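PDB 3VIU: phosphoribosylformylglycinamidine synthase 2 from Thermus thermophilus, which belongs to the PurM-like (AIR synthase related) protein family and carries two copies of its paired N- and C-terminal domains in one chain. Local coordinates for residues D160-E165 and N450-R455. Numbering follows the deposited sequence.
Sequences DLYFHE and NPRYSR
Pro451 lies over one face of the Tyr162 ring. Its CD sits 4.2 Å from the ring centroid in a CH-pi contact, 18° off the normal, and its CG comes 3.3 Å from Tyr162 CD1. Arg452 meets the same tyrosine at the phenol tip. Its NE gives a weak, bent hydrogen bond to Tyr162 OH, 2.7 Å long with an N-H...O angle of 116°. Ring and guanidinium planes stand 82° apart. The arginine chain is extended from CG to NE and brings NE to the hydroxyl; a turn about the CD-NE bond then sets NH1 3.6 Å from His164 CD2. Tyr162 and His164 both have CG anti to the backbone N and CB pointing at the helix, so both rings project toward it. Beyond His164, Glu165 OE1 forms a loose salt bridge with Arg455 NH2 (3.6 Å), in the guanidinium plane at its edge.

A water donates to Phe163 O and accepts a weak bond from Arg452 NH2. Glu587 accepts from His164 NE2 and pairs with Arg452 NH1, while Glu578 is hydrogen-bonded to Tyr162 OH. These carboxylates probably offset the buried arginine charge. At the helix start, Asn450 O accepts from both Ser454 N and Ser454 OG.

The contact is buried and joins the two PurM_N-like domains. Strand 156-163, at its sheet's edge and parallel to strand 116-126, runs out against the first turn of helix 451-456, which follows strand 441-448 of the equivalent sheet.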
ATOM      1  N   ASP A 160       3.089  -5.844  -4.968  1.00 28.73           N
ATOM      2  CA  ASP A 160       4.448  -5.588  -5.427  1.00 27.21           C
ATOM      3  C   ASP A 160       5.462  -6.373  -4.603  1.00 26.00           C
ATOM      4  O   ASP A 160       5.536  -6.216  -3.390  1.00 25.94           O
ATOM      5  CB  ASP A 160       4.714  -4.085  -5.319  1.00 29.13           C
ATOM      6  CG  ASP A 160       6.078  -3.690  -5.812  1.00 30.86           C
ATOM      7  OD1 ASP A 160       6.469  -4.106  -6.920  1.00 33.96           O
ATOM      8  OD2 ASP A 160       6.758  -2.941  -5.088  1.00 33.40           O
ATOM      9  N   LEU A 161       6.235  -7.221  -5.277  1.00 24.81           N
ATOM     10  CA  LEU A 161       7.252  -8.053  -4.632  1.00 22.25           C
ATOM     11  C   LEU A 161       8.636  -7.752  -5.194  1.00 20.90           C
ATOM     12  O   LEU A 161       8.824  -7.719  -6.409  1.00 21.92           O
ATOM     13  CB  LEU A 161       6.931  -9.536  -4.847  1.00 20.10           C
ATOM     14  CG  LEU A 161       8.037 -10.540  -4.492  1.00 21.52           C
ATOM     15  CD1 LEU A 161       8.339 -10.520  -2.986  1.00 17.14           C
ATOM     16  CD2 LEU A 161       7.600 -11.926  -4.942  1.00 19.71           C
ATOM     17  N   TYR A 162       9.601  -7.527  -4.310  1.00 18.86           N
ATOM     18  CA  TYR A 162      10.958  -7.234  -4.742  1.00 18.70           C
ATOM     19  C   TYR A 162      11.996  -7.788  -3.776  1.00 20.00           C
ATOM     20  O   TYR A 162      11.825  -7.720  -2.554  1.00 19.95           O
ATOM     21  CB  TYR A 162      11.156  -5.728  -4.907  1.00 19.11           C
ATOM     22  CG  TYR A 162      12.326  -5.411  -5.808  1.00 20.72           C
ATOM     23  CD1 TYR A 162      13.625  -5.336  -5.306  1.00 20.86           C
ATOM     24  CD2 TYR A 162      12.147  -5.306  -7.187  1.00 21.98           C
ATOM     25  CE1 TYR A 162      14.719  -5.178  -6.156  1.00 21.42           C
ATOM     26  CE2 TYR A 162      13.227  -5.152  -8.046  1.00 23.67           C
ATOM     27  CZ  TYR A 162      14.513  -5.095  -7.527  1.00 23.95           C
ATOM     28  OH  TYR A 162      15.586  -5.011  -8.389  1.00 24.37           O
ATOM     29  N   PHE A 163      13.064  -8.359  -4.324  1.00 19.63           N
ATOM     30  CA  PHE A 163      14.121  -8.918  -3.495  1.00 20.01           C
ATOM     31  C   PHE A 163      15.323  -7.985  -3.560  1.00 20.97           C
ATOM     32  O   PHE A 163      15.735  -7.571  -4.647  1.00 20.32           O
ATOM     33  CB  PHE A 163      14.501 -10.320  -3.975  1.00 20.14           C
ATOM     34  CG  PHE A 163      13.368 -11.308  -3.931  1.00 19.53           C
ATOM     35  CD1 PHE A 163      12.482 -11.419  -4.997  1.00 19.88           C
ATOM     36  CD2 PHE A 163      13.194 -12.139  -2.826  1.00 19.81           C
ATOM     37  CE1 PHE A 163      11.437 -12.349  -4.967  1.00 21.26           C
ATOM     38  CE2 PHE A 163      12.153 -13.072  -2.780  1.00 19.86           C
ATOM     39  CZ  PHE A 163      11.272 -13.180  -3.855  1.00 20.55           C
ATOM     40  N   HIS A 164      15.888  -7.655  -2.399  1.00 19.55           N
ATOM     41  CA  HIS A 164      17.011  -6.731  -2.366  1.00 18.53           C
ATOM     42  C   HIS A 164      17.891  -6.857  -1.119  1.00 18.56           C
ATOM     43  O   HIS A 164      17.421  -7.149  -0.016  1.00 18.69           O
ATOM     44  CB  HIS A 164      16.469  -5.295  -2.506  1.00 17.90           C
ATOM     45  CG  HIS A 164      17.521  -4.250  -2.722  1.00 19.64           C
ATOM     46  ND1 HIS A 164      18.325  -3.776  -1.705  1.00 21.19           N
ATOM     47  CD2 HIS A 164      17.872  -3.558  -3.832  1.00 20.20           C
ATOM     48  CE1 HIS A 164      19.122  -2.834  -2.180  1.00 20.83           C
ATOM     49  NE2 HIS A 164      18.866  -2.681  -3.468  1.00 21.22           N
ATOM     50  N   GLU A 165      19.177  -6.618  -1.338  1.00 18.71           N
ATOM     51  CA  GLU A 165      20.225  -6.670  -0.327  1.00 19.66           C
ATOM     52  C   GLU A 165      19.911  -5.839   0.913  1.00 18.49           C
ATOM     53  O   GLU A 165      20.149  -6.281   2.038  1.00 16.85           O
ATOM     54  CB  GLU A 165      21.544  -6.208  -0.980  1.00 21.81           C
ATOM     55  CG  GLU A 165      22.625  -5.658  -0.060  1.00 23.31           C
ATOM     56  CD  GLU A 165      22.437  -4.189   0.295  1.00 24.22           C
ATOM     57  OE1 GLU A 165      22.233  -3.364  -0.621  1.00 21.16           O
ATOM     58  OE2 GLU A 165      22.514  -3.857   1.501  1.00 26.54           O
ATOM     59  N   ASN A 450      10.276   1.418  -6.333  1.00 12.41           N
ATOM     60  CA  ASN A 450      11.489   0.804  -6.832  1.00 10.70           C
ATOM     61  C   ASN A 450      12.609   1.077  -5.821  1.00  9.55           C
ATOM     62  O   ASN A 450      13.074   2.201  -5.685  1.00  9.56           O
ATOM     63  CB  ASN A 450      11.804   1.415  -8.203  1.00  9.15           C
ATOM     64  CG  ASN A 450      13.049   0.825  -8.847  1.00 11.75           C
ATOM     65  OD1 ASN A 450      13.073   0.597 -10.060  1.00 13.57           O
ATOM     66  ND2 ASN A 450      14.092   0.592  -8.050  1.00  8.09           N
ATOM     67  N   PRO A 451      13.061   0.040  -5.103  1.00 10.31           N
ATOM     68  CA  PRO A 451      14.127   0.196  -4.103  1.00 10.40           C
ATOM     69  C   PRO A 451      15.483   0.664  -4.614  1.00 11.78           C
ATOM     70  O   PRO A 451      16.207   1.353  -3.893  1.00 13.51           O
ATOM     71  CB  PRO A 451      14.194  -1.180  -3.448  1.00  8.10           C
ATOM     72  CG  PRO A 451      13.780  -2.088  -4.540  1.00  9.83           C
ATOM     73  CD  PRO A 451      12.616  -1.362  -5.172  1.00  7.94           C
ATOM     74  N   ARG A 452      15.835   0.297  -5.844  1.00 12.22           N
ATOM     75  CA  ARG A 452      17.120   0.707  -6.413  1.00 11.86           C
ATOM     76  C   ARG A 452      17.144   2.220  -6.604  1.00 12.10           C
ATOM     77  O   ARG A 452      18.086   2.888  -6.187  1.00 12.86           O
ATOM     78  CB  ARG A 452      17.366  -0.018  -7.739  1.00 12.81           C
ATOM     79  CG  ARG A 452      17.377  -1.534  -7.594  1.00 10.43           C
ATOM     80  CD  ARG A 452      17.804  -2.233  -8.872  1.00 11.75           C
ATOM     81  NE  ARG A 452      17.891  -3.687  -8.707  1.00 11.41           N
ATOM     82  CZ  ARG A 452      18.699  -4.303  -7.847  1.00 11.38           C
ATOM     83  NH1 ARG A 452      19.496  -3.600  -7.057  1.00 13.58           N
ATOM     84  NH2 ARG A 452      18.727  -5.626  -7.790  1.00  9.38           N
ATOM     85  N   TYR A 453      16.097   2.760  -7.218  1.00 12.47           N
ATOM     86  CA  TYR A 453      15.985   4.205  -7.426  1.00 11.56           C
ATOM     87  C   TYR A 453      15.980   4.899  -6.059  1.00 13.44           C
ATOM     88  O   TYR A 453      16.691   5.883  -5.830  1.00 14.65           O
ATOM     89  CB  TYR A 453      14.662   4.558  -8.113  1.00  9.37           C
ATOM     90  CG  TYR A 453      14.447   4.004  -9.503  1.00  9.94           C
ATOM     91  CD1 TYR A 453      13.267   4.284 -10.198  1.00  9.40           C
ATOM     92  CD2 TYR A 453      15.427   3.252 -10.148  1.00  8.64           C
ATOM     93  CE1 TYR A 453      13.066   3.837 -11.496  1.00  8.95           C
ATOM     94  CE2 TYR A 453      15.237   2.804 -11.446  1.00  8.90           C
ATOM     95  CZ  TYR A 453      14.056   3.100 -12.114  1.00  9.04           C
ATOM     96  OH  TYR A 453      13.867   2.667 -13.403  1.00  9.32           O
ATOM     97  N   SER A 454      15.160   4.366  -5.159  1.00 12.51           N
ATOM     98  CA  SER A 454      14.984   4.924  -3.827  1.00 12.60           C
ATOM     99  C   SER A 454      16.246   4.938  -2.951  1.00 13.64           C
ATOM    100  O   SER A 454      16.504   5.914  -2.246  1.00 12.05           O
ATOM    101  CB  SER A 454      13.830   4.186  -3.133  1.00 13.55           C
ATOM    102  OG  SER A 454      12.619   4.275  -3.894  1.00 10.04           O
ATOM    103  N   ARG A 455      17.037   3.872  -3.000  1.00 14.30           N
ATOM    104  CA  ARG A 455      18.262   3.811  -2.215  1.00 15.09           C
ATOM    105  C   ARG A 455      19.258   4.868  -2.696  1.00 15.69           C
ATOM    106  O   ARG A 455      19.872   5.561  -1.892  1.00 15.87           O
ATOM    107  CB  ARG A 455      18.868   2.399  -2.308  1.00 19.54           C
ATOM    108  CG  ARG A 455      20.382   2.284  -2.056  1.00 22.54           C
ATOM    109  CD  ARG A 455      20.824   2.822  -0.706  1.00 25.49           C
ATOM    110  NE  ARG A 455      20.338   2.039   0.428  1.00 28.59           N
ATOM    111  CZ  ARG A 455      20.641   0.762   0.646  1.00 30.19           C
ATOM    112  NH1 ARG A 455      20.155   0.138   1.711  1.00 29.56           N
ATOM    113  NH2 ARG A 455      21.417   0.103  -0.202  1.00 29.95           N
TER
HETATM  114  O   HOH W   1      18.742  -8.143  -5.685  1.00 22.54           O